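Local structure of carbonic anhydrase (Porphyridium purpureum, 1DDZ) at residues 100-103 with 108-111; 145-150 with 359-364; 368-371 with 375-378; 443-446 with 450-453. The protein probably catalyses the reversible hydration of carbon dioxide to hydrogencarbonate and a proton, as a zinc-dependent beta-class carbonic anhydrase. One frame throughout, in Å; residues are numbered along the deposited sequence.

All four contacts are buried, and of the touching residues only Lys375 (contact 3) is partly exposed. Contacts 1, 3 and 4 are local, joining a helix to the loop before it, the loop after it and the next helix, whereas contact 2 brings together segments from the two carbonic anhydrase units of the chain. Contacts 2 and 3 share helix 361-373, and Ile450 of contact 4 packs against Gln368 and Val371 on that helix. Their chemistry differs accordingly: contact 1 pairs a CH-pi with a sulfur-aromatic contact, contact 2 is apolar across its segments, and contacts 3 and 4 each tie a helix-end carbonyl with one hydrogen bond. All touch the second subunit.

Contact 1 of 4, residues 100-103 with 108-111; sequences NQCI and SFLS
Cys102 lies across one face of the Phe109 ring. Its CA sits almost on the ring axis, 3.9 Å from the Phe109 centroid and 8° off the normal, a well-centred CH-pi contact. From there the side chain runs outward over the same face: Cys102 CB comes within 3.7 Å of Phe109 CZ, and Cys102 SG within 3.7 Å of Phe109 CE1. The sulfur meets the ring obliquely, 32° off the normal, so it leans over the rim and not over the centre. It is placed there by chi1 of -68°, which sets SG beside the backbone N and anti to the carbonyl carbon. A second approach comes at the ring edge, near its plane, where Ile103 O lies 3.3 Å from Phe109 CD2 and faces the slightly positive C-H rim.

The loop itself is fixed by helix 172-193. Gln187 OE1 bonds to Cys102 N, Asn190 ND2 bonds to Cys102 O, and Val191 packs against the Cys102 side chain, while Ile103 also touches Ser105 of the second subunit. These contacts join the loop between strand 92-97 and helix 107-119 to the first turn of that helix, within a beta-alpha-beta crossover of the carbonic anhydrase alpha/beta fold.

Contact 2 of 4, residues 145-150 with 359-364; sequences LGLIDN and SDMSFL
Leu147 and Met361 reach toward each other tip to tip in an apolar helix-helix packing between the N-terminal turns of helices 147-161 and 361-373, which joins the two alpha/beta carbonic anhydrase units of the chain.

The apolar contacts are carried by the two methyl branches of Leu147. Leu147 CD2 meets Met361 SD at 3.8 Å, while Leu147 CD1 rests 3.9 Å from Met361 CE and 4.0 Å from Leu364 CB, and so fits between the two residues one helical turn apart. Met361 is folded at chi2 and chi3 (-67° and -72°), which brings its methyl alongside Asn150 CB as well. An alanine at Leu147 would remove both methyl branches and is likely to leave a gap between the helices, with the thioether of Met361 freer to turn.

Polar bonds stay within each side or go outside the pair. Gln368 reaches back from helix 361-373 to accept from Ile148 N and donate to Leu145 O. Asp360 is the N-cap residue, its OD2 taking Phe363 N at 3.0 Å from above the carboxylate plane. Asn150 ND2 bonds to Ser195 OG of the second subunit; Asn150 ND2 also donates to Leu147 O at 3.0 Å, from the same face of that carbonyl as the backbone donor Asn150 N.

Contact 3 of 4, residues 368-371 with 375-378; sequences QYAV and KVKR
The flat group at the centre is the carbonyl of Ala370, which Val376 meets with its N-H and a methyl. Val376 N donates to Ala370 O over 2.9 Å in a nearly straight bond (167° at the hydrogen), arriving tilted 31° from the carbonyl plane. Lys375 N is equally near Ala370 O, but its angle is too poor for a hydrogen bond. Around the same oxygen the Val376 side chain closes in, with Val376 CG2 3.4 Å from Ala370 O. With CG1 anti to the carbonyl carbon, CG2 is left in the crowded position between backbone N and carbonyl carbon, from which Val376 CG2 also touches Ala370 CB at 3.9 Å.

The neighbouring carbonyl, Val371 O, is approached by Lys375. Lys375 CA lies 3.3 Å from Val371 O with 149° at the hydrogen, a CA-H...O contact, and Lys375 CD adds a further touch to Val371 O at 3.6 Å. The lysine chain is bent at chi2 and chi4, curling back so that NZ bonds to Gln372 O. Outside the two segments, Val371 O accepts from Gln459 NE2.

Lys375 is the residue that leaves the helix, with positive phi. The bond from Val376 N to Ala370 O spans one residue more than the six-to-one bond of a classical Schellman motif, in keeping with the wider pi-type turn at 369-371. It closes helix 361-373 and sends the chain into strand 378-384, completing a beta-alpha-beta crossover. Chemically, carbonyls at the helix end that lose regular helical donors are met by the departing backbone and by side chains, while the two methyls of Val376 pack against Ala370 O and Ala370 CB.

Contact 4 of 4, residues 443-446 with 450-453; sequences HNVC and IVQD
Val451 presses its CB and both methyls against the last turn of helix 426-447. Its CG2 is the leading branch, packed tightly at 3.1 Å from Val445 O, with Val451 CB at 3.3 Å from the same oxygen. The two valine side chains cross obliquely, touching through CG2 of Val445 and CG2 of Val451 at 4.1 Å. Thr448, between the segments, binds both sides of the bend, its OG1 being hydrogen-bonded to Val445 O and to Val451 N.

Gln452 supplies the polar link. With CG anti to its carbonyl carbon (chi1 -73°) and a bend at chi2, the chain folds back toward the preceding helix, and Gln452 NE2 donates to Cys446 O over 2.8 Å at 173°. The acceptor lies in the plane of the Gln452 amide, though the donor is tilted 30° from the carbonyl plane of Cys446. The same amide also reaches Ala484 O through NE2 and Asp486 N through OE1. A leucine in place of Gln452 would probably leave Cys446 O without this donor and cut the tie to the chain at 484-486. Next in sequence, Asp453 forms a salt bridge with Arg398 of the second subunit.

The bend between helices 426-447 and 449-456 is thus held in three ways: Thr448 OG1 bonds to both sides, Val451 packs its CB and methyls against Val445 O, and the Gln452 amide donates to Cys446 O. With NE2 bonded to two carbonyls and OE1 to a backbone N-H, the buried amide is fixed in its rotation.

Contact 1 of 4, residues 100-103 with 108-111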
ATOM      1  N   ASN A 100       4.640  13.913  -5.203  1.00 13.79           N
ATOM      2  CA  ASN A 100       4.281  13.319  -6.504  1.00 10.97           C
ATOM      3  C   ASN A 100       4.895  11.941  -6.796  1.00  9.37           C
ATOM      4  O   ASN A 100       5.430  11.691  -7.874  1.00  7.00           O
ATOM      5  CB  ASN A 100       4.567  14.314  -7.667  1.00  7.57           C
ATOM      6  CG  ASN A 100       5.961  14.975  -7.581  1.00  9.66           C
ATOM      7  OD1 ASN A 100       6.126  16.018  -6.957  1.00  7.80           O
ATOM      8  ND2 ASN A 100       6.944  14.370  -8.211  1.00  7.00           N
ATOM      9  N   GLN A 101       4.732  11.031  -5.848  1.00  7.15           N
ATOM     10  CA  GLN A 101       5.275   9.701  -5.960  1.00  8.98           C
ATOM     11  C   GLN A 101       4.454   8.761  -6.804  1.00 13.72           C
ATOM     12  O   GLN A 101       3.223   8.815  -6.811  1.00 14.38           O
ATOM     13  CB  GLN A 101       5.439   9.089  -4.569  1.00  7.00           C
ATOM     14  CG  GLN A 101       6.458   9.778  -3.706  1.00 11.45           C
ATOM     15  CD  GLN A 101       7.862   9.682  -4.284  1.00 11.77           C
ATOM     16  OE1 GLN A 101       8.416  10.669  -4.780  1.00 17.84           O
ATOM     17  NE2 GLN A 101       8.420   8.487  -4.276  1.00 14.43           N
ATOM     18  N   CYS A 102       5.165   7.866  -7.474  1.00  7.87           N
ATOM     19  CA  CYS A 102       4.573   6.855  -8.293  1.00  8.73           C
ATOM     20  C   CYS A 102       5.223   5.548  -7.851  1.00  9.06           C
ATOM     21  O   CYS A 102       5.934   4.896  -8.615  1.00 10.10           O
ATOM     22  CB  CYS A 102       4.799   7.133  -9.775  1.00  8.42           C
ATOM     23  SG  CYS A 102       3.903   8.576 -10.358  1.00  8.23           S
ATOM     24  N   ILE A 103       4.945   5.169  -6.608  1.00 10.49           N
ATOM     25  CA  ILE A 103       5.472   3.958  -6.001  1.00  8.38           C
ATOM     26  C   ILE A 103       4.896   2.727  -6.699  1.00 12.68           C
ATOM     27  O   ILE A 103       3.685   2.621  -6.876  1.00 16.69           O
ATOM     28  CB  ILE A 103       5.156   3.966  -4.488  1.00  7.22           C
ATOM     29  CG1 ILE A 103       5.880   5.139  -3.841  1.00  7.87           C
ATOM     30  CG2 ILE A 103       5.520   2.621  -3.833  1.00  7.00           C
ATOM     31  CD1 ILE A 103       5.312   5.567  -2.533  1.00 13.35           C
ATOM     32  N   SER A 108      -3.155   3.387  -4.379  1.00 11.19           N
ATOM     33  CA  SER A 108      -3.865   4.648  -4.596  1.00  9.30           C
ATOM     34  C   SER A 108      -3.407   5.236  -5.928  1.00 12.38           C
ATOM     35  O   SER A 108      -4.199   5.823  -6.676  1.00 14.06           O
ATOM     36  CB  SER A 108      -3.619   5.643  -3.461  1.00  7.20           C
ATOM     37  OG  SER A 108      -4.092   6.937  -3.819  1.00  8.43           O
ATOM     38  N   PHE A 109      -2.123   5.059  -6.227  1.00  9.71           N
ATOM     39  CA  PHE A 109      -1.540   5.538  -7.470  1.00  8.98           C
ATOM     40  C   PHE A 109      -1.974   4.622  -8.624  1.00  8.14           C
ATOM     41  O   PHE A 109      -2.469   5.101  -9.647  1.00  9.62           O
ATOM     42  CB  PHE A 109       0.001   5.625  -7.314  1.00 12.30           C
ATOM     43  CG  PHE A 109       0.767   5.433  -8.591  1.00 11.51           C
ATOM     44  CD1 PHE A 109       0.596   6.308  -9.669  1.00 10.05           C
ATOM     45  CD2 PHE A 109       1.607   4.339  -8.740  1.00  8.96           C
ATOM     46  CE1 PHE A 109       1.246   6.081 -10.882  1.00  7.98           C
ATOM     47  CE2 PHE A 109       2.260   4.104  -9.945  1.00  7.00           C
ATOM     48  CZ  PHE A 109       2.078   4.970 -11.017  1.00 11.00           C
ATOM     49  N   LEU A 110      -1.816   3.313  -8.445  1.00  7.00           N
ATOM     50  CA  LEU A 110      -2.172   2.334  -9.450  1.00  7.03           C
ATOM     51  C   LEU A 110      -3.665   2.369  -9.877  1.00 11.94           C
ATOM     52  O   LEU A 110      -3.978   2.210 -11.063  1.00 13.60           O
ATOM     53  CB  LEU A 110      -1.796   0.941  -8.956  1.00  8.48           C
ATOM     54  CG  LEU A 110      -0.317   0.620  -8.736  1.00  9.35           C
ATOM     55  CD1 LEU A 110      -0.154  -0.753  -8.098  1.00  7.00           C
ATOM     56  CD2 LEU A 110       0.385   0.677 -10.057  1.00  7.00           C
ATOM     57  N   SER A 111      -4.583   2.549  -8.929  1.00 12.05           N
ATOM     58  CA  SER A 111      -6.013   2.618  -9.254  1.00 10.51           C
ATOM     59  C   SER A 111      -6.383   3.911 -10.033  1.00  7.72           C
ATOM     60  O   SER A 111      -7.206   3.854 -10.953  1.00  9.73           O
ATOM     61  CB  SER A 111      -6.884   2.377  -8.005  1.00  7.00           C
ATOM     62  OG  SER A 111      -6.705   3.372  -7.008  1.00 21.71           O
TER

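Contact 2 of 4, residues 145-150 with 359-364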
ATOM      1  N   LEU A 145      10.345  11.430  11.712  1.00 17.45           N
ATOM      2  CA  LEU A 145       9.032  11.967  11.361  1.00 15.23           C
ATOM      3  C   LEU A 145       7.860  10.994  11.549  1.00 14.01           C
ATOM      4  O   LEU A 145       6.709  11.381  11.363  1.00 17.94           O
ATOM      5  CB  LEU A 145       9.040  12.515   9.933  1.00 11.62           C
ATOM      6  CG  LEU A 145       9.951  13.714   9.628  1.00 12.34           C
ATOM      7  CD1 LEU A 145       9.752  14.136   8.197  1.00 12.37           C
ATOM      8  CD2 LEU A 145       9.648  14.880  10.529  1.00  8.48           C
ATOM      9  N   GLY A 146       8.141   9.746  11.914  1.00 10.71           N
ATOM     10  CA  GLY A 146       7.085   8.770  12.109  1.00 10.23           C
ATOM     11  C   GLY A 146       6.527   8.150  10.833  1.00 15.60           C
ATOM     12  O   GLY A 146       7.262   7.902   9.864  1.00 15.58           O
ATOM     13  N   LEU A 147       5.212   7.924  10.822  1.00 10.69           N
ATOM     14  CA  LEU A 147       4.494   7.330   9.682  1.00 11.00           C
ATOM     15  C   LEU A 147       5.003   7.806   8.317  1.00  9.30           C
ATOM     16  O   LEU A 147       5.382   6.996   7.469  1.00  8.48           O
ATOM     17  CB  LEU A 147       2.997   7.650   9.797  1.00 10.13           C
ATOM     18  CG  LEU A 147       1.843   7.239   8.841  1.00 17.39           C
ATOM     19  CD1 LEU A 147       2.031   7.668   7.400  1.00  8.38           C
ATOM     20  CD2 LEU A 147       1.611   5.775   8.908  1.00 20.63           C
ATOM     21  N   ILE A 148       4.958   9.112   8.093  1.00  9.35           N
ATOM     22  CA  ILE A 148       5.373   9.675   6.824  1.00 10.67           C
ATOM     23  C   ILE A 148       6.828   9.416   6.403  1.00 14.56           C
ATOM     24  O   ILE A 148       7.135   9.471   5.207  1.00 14.18           O
ATOM     25  CB  ILE A 148       5.069  11.173   6.761  1.00 11.87           C
ATOM     26  CG1 ILE A 148       5.199  11.657   5.315  1.00  7.00           C
ATOM     27  CG2 ILE A 148       5.987  11.937   7.707  1.00 11.25           C
ATOM     28  CD1 ILE A 148       4.693  13.026   5.113  1.00 10.52           C
ATOM     29  N   ASP A 149       7.718   9.118   7.349  1.00 10.81           N
ATOM     30  CA  ASP A 149       9.110   8.862   6.978  1.00  8.89           C
ATOM     31  C   ASP A 149       9.221   7.599   6.127  1.00  9.94           C
ATOM     32  O   ASP A 149      10.123   7.473   5.295  1.00 10.76           O
ATOM     33  CB  ASP A 149       9.984   8.739   8.223  1.00 10.37           C
ATOM     34  CG  ASP A 149      10.849   9.942   8.437  1.00 11.53           C
ATOM     35  OD1 ASP A 149      10.951  10.788   7.520  1.00 15.04           O
ATOM     36  OD2 ASP A 149      11.444  10.050   9.523  1.00 15.05           O
ATOM     37  N   ASN A 150       8.259   6.684   6.293  1.00  9.41           N
ATOM     38  CA  ASN A 150       8.234   5.435   5.522  1.00  7.00           C
ATOM     39  C   ASN A 150       7.860   5.741   4.067  1.00  7.23           C
ATOM     40  O   ASN A 150       8.333   5.106   3.131  1.00  7.78           O
ATOM     41  CB  ASN A 150       7.261   4.451   6.156  1.00  8.68           C
ATOM     42  CG  ASN A 150       7.635   4.101   7.593  1.00 11.34           C
ATOM     43  OD1 ASN A 150       8.643   3.448   7.850  1.00 14.75           O
ATOM     44  ND2 ASN A 150       6.816   4.538   8.537  1.00  7.00           N
ATOM     45  N   SER A 359      -6.148   1.976   6.248  1.00  9.55           N
ATOM     46  CA  SER A 359      -4.753   1.633   6.091  1.00 11.85           C
ATOM     47  C   SER A 359      -4.057   2.142   4.831  1.00 10.56           C
ATOM     48  O   SER A 359      -2.997   1.666   4.506  1.00 11.32           O
ATOM     49  CB  SER A 359      -4.632   0.136   6.156  1.00  9.77           C
ATOM     50  OG  SER A 359      -5.690  -0.434   5.424  1.00 11.85           O
ATOM     51  N   ASP A 360      -4.614   3.154   4.175  1.00 15.67           N
ATOM     52  CA  ASP A 360      -4.021   3.690   2.955  1.00 14.30           C
ATOM     53  C   ASP A 360      -2.856   4.645   3.235  1.00 12.56           C
ATOM     54  O   ASP A 360      -3.094   5.755   3.676  1.00 16.54           O
ATOM     55  CB  ASP A 360      -5.087   4.413   2.153  1.00 11.15           C
ATOM     56  CG  ASP A 360      -4.579   4.861   0.808  1.00 13.47           C
ATOM     57  OD1 ASP A 360      -4.066   4.013   0.071  1.00 19.18           O
ATOM     58  OD2 ASP A 360      -4.707   6.047   0.475  1.00 17.99           O
ATOM     59  N   MET A 361      -1.617   4.245   2.932  1.00 11.72           N
ATOM     60  CA  MET A 361      -0.428   5.063   3.191  1.00  8.74           C
ATOM     61  C   MET A 361      -0.396   6.376   2.437  1.00  7.00           C
ATOM     62  O   MET A 361       0.063   7.384   2.988  1.00 10.34           O
ATOM     63  CB  MET A 361       0.869   4.279   2.940  1.00  7.45           C
ATOM     64  CG  MET A 361       1.169   3.224   3.994  1.00  8.10           C
ATOM     65  SD  MET A 361       1.558   3.950   5.606  1.00 16.03           S
ATOM     66  CE  MET A 361       3.204   4.649   5.263  1.00  7.00           C
ATOM     67  N   SER A 362      -0.868   6.398   1.197  1.00  7.00           N
ATOM     68  CA  SER A 362      -0.896   7.665   0.461  1.00  7.00           C
ATOM     69  C   SER A 362      -1.780   8.673   1.213  1.00  7.00           C
ATOM     70  O   SER A 362      -1.431   9.838   1.367  1.00  7.00           O
ATOM     71  CB  SER A 362      -1.405   7.465  -0.972  1.00  7.17           C
ATOM     72  OG  SER A 362      -1.497   8.714  -1.637  1.00 10.35           O
ATOM     73  N   PHE A 363      -2.948   8.218   1.657  1.00  7.90           N
ATOM     74  CA  PHE A 363      -3.882   9.040   2.429  1.00  7.40           C
ATOM     75  C   PHE A 363      -3.285   9.405   3.809  1.00  7.99           C
ATOM     76  O   PHE A 363      -3.241  10.588   4.189  1.00  7.00           O
ATOM     77  CB  PHE A 363      -5.245   8.287   2.549  1.00  7.00           C
ATOM     78  CG  PHE A 363      -6.065   8.652   3.760  1.00  7.00           C
ATOM     79  CD1 PHE A 363      -6.388   7.677   4.697  1.00  7.00           C
ATOM     80  CD2 PHE A 363      -6.503   9.951   3.970  1.00  7.00           C
ATOM     81  CE1 PHE A 363      -7.135   7.985   5.837  1.00  7.00           C
ATOM     82  CE2 PHE A 363      -7.249  10.278   5.111  1.00  8.55           C
ATOM     83  CZ  PHE A 363      -7.565   9.284   6.043  1.00  8.81           C
ATOM     84  N   LEU A 364      -2.801   8.404   4.548  1.00  9.31           N
ATOM     85  CA  LEU A 364      -2.221   8.638   5.876  1.00  7.00           C
ATOM     86  C   LEU A 364      -1.029   9.595   5.897  1.00  9.77           C
ATOM     87  O   LEU A 364      -0.913  10.443   6.792  1.00 13.89           O
ATOM     88  CB  LEU A 364      -1.846   7.312   6.516  1.00  7.00           C
ATOM     89  CG  LEU A 364      -3.015   6.381   6.803  1.00  8.30           C
ATOM     90  CD1 LEU A 364      -2.515   5.005   7.213  1.00  7.00           C
ATOM     91  CD2 LEU A 364      -3.897   7.001   7.884  1.00  7.00           C
TER

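Contact 3 of 4, residues 368-371 with 375-378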
ATOM      1  N   GLN A 368      -1.133  12.990   8.015  1.00  7.48           N
ATOM      2  CA  GLN A 368      -0.144  13.253   9.055  1.00 11.40           C
ATOM      3  C   GLN A 368       0.639  14.527   8.784  1.00 10.07           C
ATOM      4  O   GLN A 368       0.773  15.384   9.664  1.00 10.17           O
ATOM      5  CB  GLN A 368       0.832  12.088   9.211  1.00 10.00           C
ATOM      6  CG  GLN A 368       1.794  12.347  10.352  1.00 11.03           C
ATOM      7  CD  GLN A 368       3.027  11.492  10.299  1.00 10.73           C
ATOM      8  OE1 GLN A 368       3.337  10.892   9.271  1.00 10.01           O
ATOM      9  NE2 GLN A 368       3.752  11.438  11.408  1.00  8.89           N
ATOM     10  N   TYR A 369       1.141  14.656   7.559  1.00 11.06           N
ATOM     11  CA  TYR A 369       1.897  15.834   7.182  1.00 13.48           C
ATOM     12  C   TYR A 369       1.089  17.126   7.429  1.00 13.90           C
ATOM     13  O   TYR A 369       1.604  18.091   7.993  1.00 13.69           O
ATOM     14  CB  TYR A 369       2.322  15.745   5.719  1.00 10.50           C
ATOM     15  CG  TYR A 369       3.258  16.877   5.329  1.00 14.34           C
ATOM     16  CD1 TYR A 369       4.624  16.771   5.561  1.00  9.89           C
ATOM     17  CD2 TYR A 369       2.779  18.052   4.755  1.00 13.02           C
ATOM     18  CE1 TYR A 369       5.490  17.797   5.244  1.00 15.80           C
ATOM     19  CE2 TYR A 369       3.643  19.095   4.429  1.00 16.42           C
ATOM     20  CZ  TYR A 369       5.005  18.956   4.673  1.00 19.07           C
ATOM     21  OH  TYR A 369       5.883  19.975   4.359  1.00 22.08           O
ATOM     22  N   ALA A 370      -0.186  17.123   7.041  1.00 15.80           N
ATOM     23  CA  ALA A 370      -1.051  18.295   7.201  1.00 10.55           C
ATOM     24  C   ALA A 370      -1.466  18.581   8.633  1.00  8.70           C
ATOM     25  O   ALA A 370      -1.387  19.708   9.097  1.00  9.87           O
ATOM     26  CB  ALA A 370      -2.294  18.136   6.335  1.00 15.80           C
ATOM     27  N   VAL A 371      -1.944  17.555   9.318  1.00  9.66           N
ATOM     28  CA  VAL A 371      -2.408  17.686  10.688  1.00 11.57           C
ATOM     29  C   VAL A 371      -1.280  17.844  11.701  1.00 13.57           C
ATOM     30  O   VAL A 371      -1.286  18.780  12.486  1.00 13.17           O
ATOM     31  CB  VAL A 371      -3.285  16.458  11.098  1.00 16.11           C
ATOM     32  CG1 VAL A 371      -3.717  16.548  12.558  1.00 13.19           C
ATOM     33  CG2 VAL A 371      -4.512  16.355  10.196  1.00 18.31           C
ATOM     34  N   LYS A 375      -0.061  21.546  10.779  1.00 11.33           N
ATOM     35  CA  LYS A 375      -1.053  21.945  11.761  1.00 17.36           C
ATOM     36  C   LYS A 375      -2.287  22.637  11.148  1.00 15.46           C
ATOM     37  O   LYS A 375      -2.680  23.711  11.581  1.00 17.27           O
ATOM     38  CB  LYS A 375      -0.431  22.879  12.805  1.00 21.67           C
ATOM     39  CG  LYS A 375       0.798  22.356  13.518  1.00 26.33           C
ATOM     40  CD  LYS A 375       0.513  21.193  14.426  1.00 35.58           C
ATOM     41  CE  LYS A 375       1.639  21.048  15.448  1.00 43.56           C
ATOM     42  NZ  LYS A 375       3.000  21.059  14.801  1.00 53.22           N
ATOM     43  N   VAL A 376      -2.877  22.039  10.119  1.00 18.06           N
ATOM     44  CA  VAL A 376      -4.071  22.620   9.491  1.00 17.22           C
ATOM     45  C   VAL A 376      -5.259  22.565  10.470  1.00 18.80           C
ATOM     46  O   VAL A 376      -5.395  21.607  11.222  1.00 19.68           O
ATOM     47  CB  VAL A 376      -4.447  21.889   8.174  1.00 13.06           C
ATOM     48  CG1 VAL A 376      -3.360  22.094   7.141  1.00 10.47           C
ATOM     49  CG2 VAL A 376      -4.694  20.407   8.417  1.00  7.79           C
ATOM     50  N   LYS A 377      -6.125  23.575  10.426  1.00 19.49           N
ATOM     51  CA  LYS A 377      -7.288  23.647  11.317  1.00 22.28           C
ATOM     52  C   LYS A 377      -8.478  22.823  10.845  1.00 20.80           C
ATOM     53  O   LYS A 377      -9.307  22.423  11.651  1.00 20.86           O
ATOM     54  CB  LYS A 377      -7.744  25.097  11.481  1.00 27.61           C
ATOM     55  CG  LYS A 377      -6.655  26.048  11.956  1.00 37.44           C
ATOM     56  CD  LYS A 377      -6.128  25.694  13.350  1.00 41.40           C
ATOM     57  CE  LYS A 377      -4.914  26.547  13.720  1.00 42.52           C
ATOM     58  NZ  LYS A 377      -4.454  26.305  15.119  1.00 47.21           N
ATOM     59  N   ARG A 378      -8.569  22.581   9.538  1.00 19.33           N
ATOM     60  CA  ARG A 378      -9.673  21.809   8.975  1.00 18.76           C
ATOM     61  C   ARG A 378      -9.257  20.766   7.974  1.00 15.21           C
ATOM     62  O   ARG A 378      -8.337  20.974   7.204  1.00 15.35           O
ATOM     63  CB  ARG A 378     -10.656  22.723   8.246  1.00 25.90           C
ATOM     64  CG  ARG A 378     -11.786  23.243   9.102  1.00 42.58           C
ATOM     65  CD  ARG A 378     -11.581  24.694   9.528  1.00 50.15           C
ATOM     66  NE  ARG A 378     -12.350  25.626   8.697  1.00 55.19           N
ATOM     67  CZ  ARG A 378     -11.849  26.299   7.663  1.00 57.36           C
ATOM     68  NH1 ARG A 378     -10.572  26.150   7.312  1.00 57.95           N
ATOM     69  NH2 ARG A 378     -12.617  27.155   7.004  1.00 56.53           N
TER

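Contact 4 of 4, residues 443-446 with 450-453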
ATOM      1  N   HIS A 443     -15.759   9.715   8.718  1.00 13.98           N
ATOM      2  CA  HIS A 443     -15.680   8.861   9.884  1.00 14.68           C
ATOM      3  C   HIS A 443     -14.265   8.311   9.968  1.00 12.08           C
ATOM      4  O   HIS A 443     -13.620   8.472  10.997  1.00 12.86           O
ATOM      5  CB  HIS A 443     -16.695   7.720   9.794  1.00 12.29           C
ATOM      6  CG  HIS A 443     -16.964   7.040  11.106  1.00 17.16           C
ATOM      7  ND1 HIS A 443     -18.105   6.300  11.346  1.00 19.51           N
ATOM      8  CD2 HIS A 443     -16.230   6.969  12.241  1.00 17.84           C
ATOM      9  CE1 HIS A 443     -18.060   5.799  12.564  1.00 19.61           C
ATOM     10  NE2 HIS A 443     -16.932   6.187  13.130  1.00 19.27           N
ATOM     11  N   ASN A 444     -13.783   7.744   8.863  1.00  9.28           N
ATOM     12  CA  ASN A 444     -12.437   7.185   8.771  1.00 10.40           C
ATOM     13  C   ASN A 444     -11.345   8.191   9.142  1.00  8.40           C
ATOM     14  O   ASN A 444     -10.443   7.853   9.893  1.00 12.72           O
ATOM     15  CB  ASN A 444     -12.165   6.626   7.374  1.00  7.90           C
ATOM     16  CG  ASN A 444     -12.968   5.393   7.069  1.00 11.63           C
ATOM     17  OD1 ASN A 444     -13.713   4.907   7.911  1.00 16.38           O
ATOM     18  ND2 ASN A 444     -12.802   4.854   5.860  1.00 12.66           N
ATOM     19  N   VAL A 445     -11.408   9.436   8.672  1.00 11.11           N
ATOM     20  CA  VAL A 445     -10.345  10.361   9.072  1.00 13.81           C
ATOM     21  C   VAL A 445     -10.439  10.689  10.552  1.00 14.53           C
ATOM     22  O   VAL A 445      -9.424  10.858  11.203  1.00 17.98           O
ATOM     23  CB  VAL A 445     -10.164  11.649   8.147  1.00 11.27           C
ATOM     24  CG1 VAL A 445     -11.003  11.583   6.914  1.00 12.58           C
ATOM     25  CG2 VAL A 445     -10.336  12.939   8.887  1.00  7.60           C
ATOM     26  N   CYS A 446     -11.653  10.718  11.092  1.00 13.95           N
ATOM     27  CA  CYS A 446     -11.865  11.005  12.509  1.00 12.55           C
ATOM     28  C   CYS A 446     -11.311   9.880  13.379  1.00 15.93           C
ATOM     29  O   CYS A 446     -10.803  10.115  14.486  1.00 11.27           O
ATOM     30  CB  CYS A 446     -13.357  11.174  12.802  1.00 11.29           C
ATOM     31  SG  CYS A 446     -14.059  12.719  12.167  1.00 17.59           S
ATOM     32  N   ILE A 450      -3.983   9.675  13.895  1.00 15.13           N
ATOM     33  CA  ILE A 450      -3.535  11.042  13.610  1.00 12.72           C
ATOM     34  C   ILE A 450      -4.502  12.107  14.125  1.00 14.92           C
ATOM     35  O   ILE A 450      -4.106  13.014  14.846  1.00 15.07           O
ATOM     36  CB  ILE A 450      -3.286  11.205  12.075  1.00  9.64           C
ATOM     37  CG1 ILE A 450      -2.204  10.214  11.620  1.00 14.43           C
ATOM     38  CG2 ILE A 450      -2.911  12.624  11.736  1.00 11.07           C
ATOM     39  CD1 ILE A 450      -2.066  10.030  10.106  1.00 13.33           C
ATOM     40  N   VAL A 451      -5.784  11.985  13.792  1.00 15.97           N
ATOM     41  CA  VAL A 451      -6.776  12.960  14.247  1.00 13.85           C
ATOM     42  C   VAL A 451      -7.084  12.769  15.736  1.00  9.94           C
ATOM     43  O   VAL A 451      -7.248  13.739  16.451  1.00 11.08           O
ATOM     44  CB  VAL A 451      -8.076  12.912  13.383  1.00 11.29           C
ATOM     45  CG1 VAL A 451      -9.152  13.815  13.949  1.00  8.88           C
ATOM     46  CG2 VAL A 451      -7.762  13.350  11.993  1.00 13.32           C
ATOM     47  N   GLN A 452      -7.124  11.525  16.201  1.00 12.21           N
ATOM     48  CA  GLN A 452      -7.390  11.251  17.615  1.00 14.85           C
ATOM     49  C   GLN A 452      -6.282  11.837  18.497  1.00 16.73           C
ATOM     50  O   GLN A 452      -6.560  12.484  19.509  1.00 17.25           O
ATOM     51  CB  GLN A 452      -7.553   9.753  17.854  1.00 14.28           C
ATOM     52  CG  GLN A 452      -8.852   9.185  17.325  1.00 18.54           C
ATOM     53  CD  GLN A 452     -10.071   9.744  18.048  1.00 22.62           C
ATOM     54  OE1 GLN A 452     -10.156   9.700  19.271  1.00 22.06           O
ATOM     55  NE2 GLN A 452     -11.022  10.266  17.288  1.00 21.05           N
ATOM     56  N   ASP A 453      -5.028  11.671  18.082  1.00 18.44           N
ATOM     57  CA  ASP A 453      -3.900  12.236  18.829  1.00 18.20           C
ATOM     58  C   ASP A 453      -3.997  13.752  18.875  1.00 18.31           C
ATOM     59  O   ASP A 453      -3.845  14.368  19.930  1.00 23.06           O
ATOM     60  CB  ASP A 453      -2.566  11.863  18.183  1.00 18.20           C
ATOM     61  CG  ASP A 453      -2.150  10.437  18.474  1.00 20.47           C
ATOM     62  OD1 ASP A 453      -2.794   9.775  19.314  1.00 22.25           O
ATOM     63  OD2 ASP A 453      -1.173   9.963  17.852  1.00 27.88           O
TER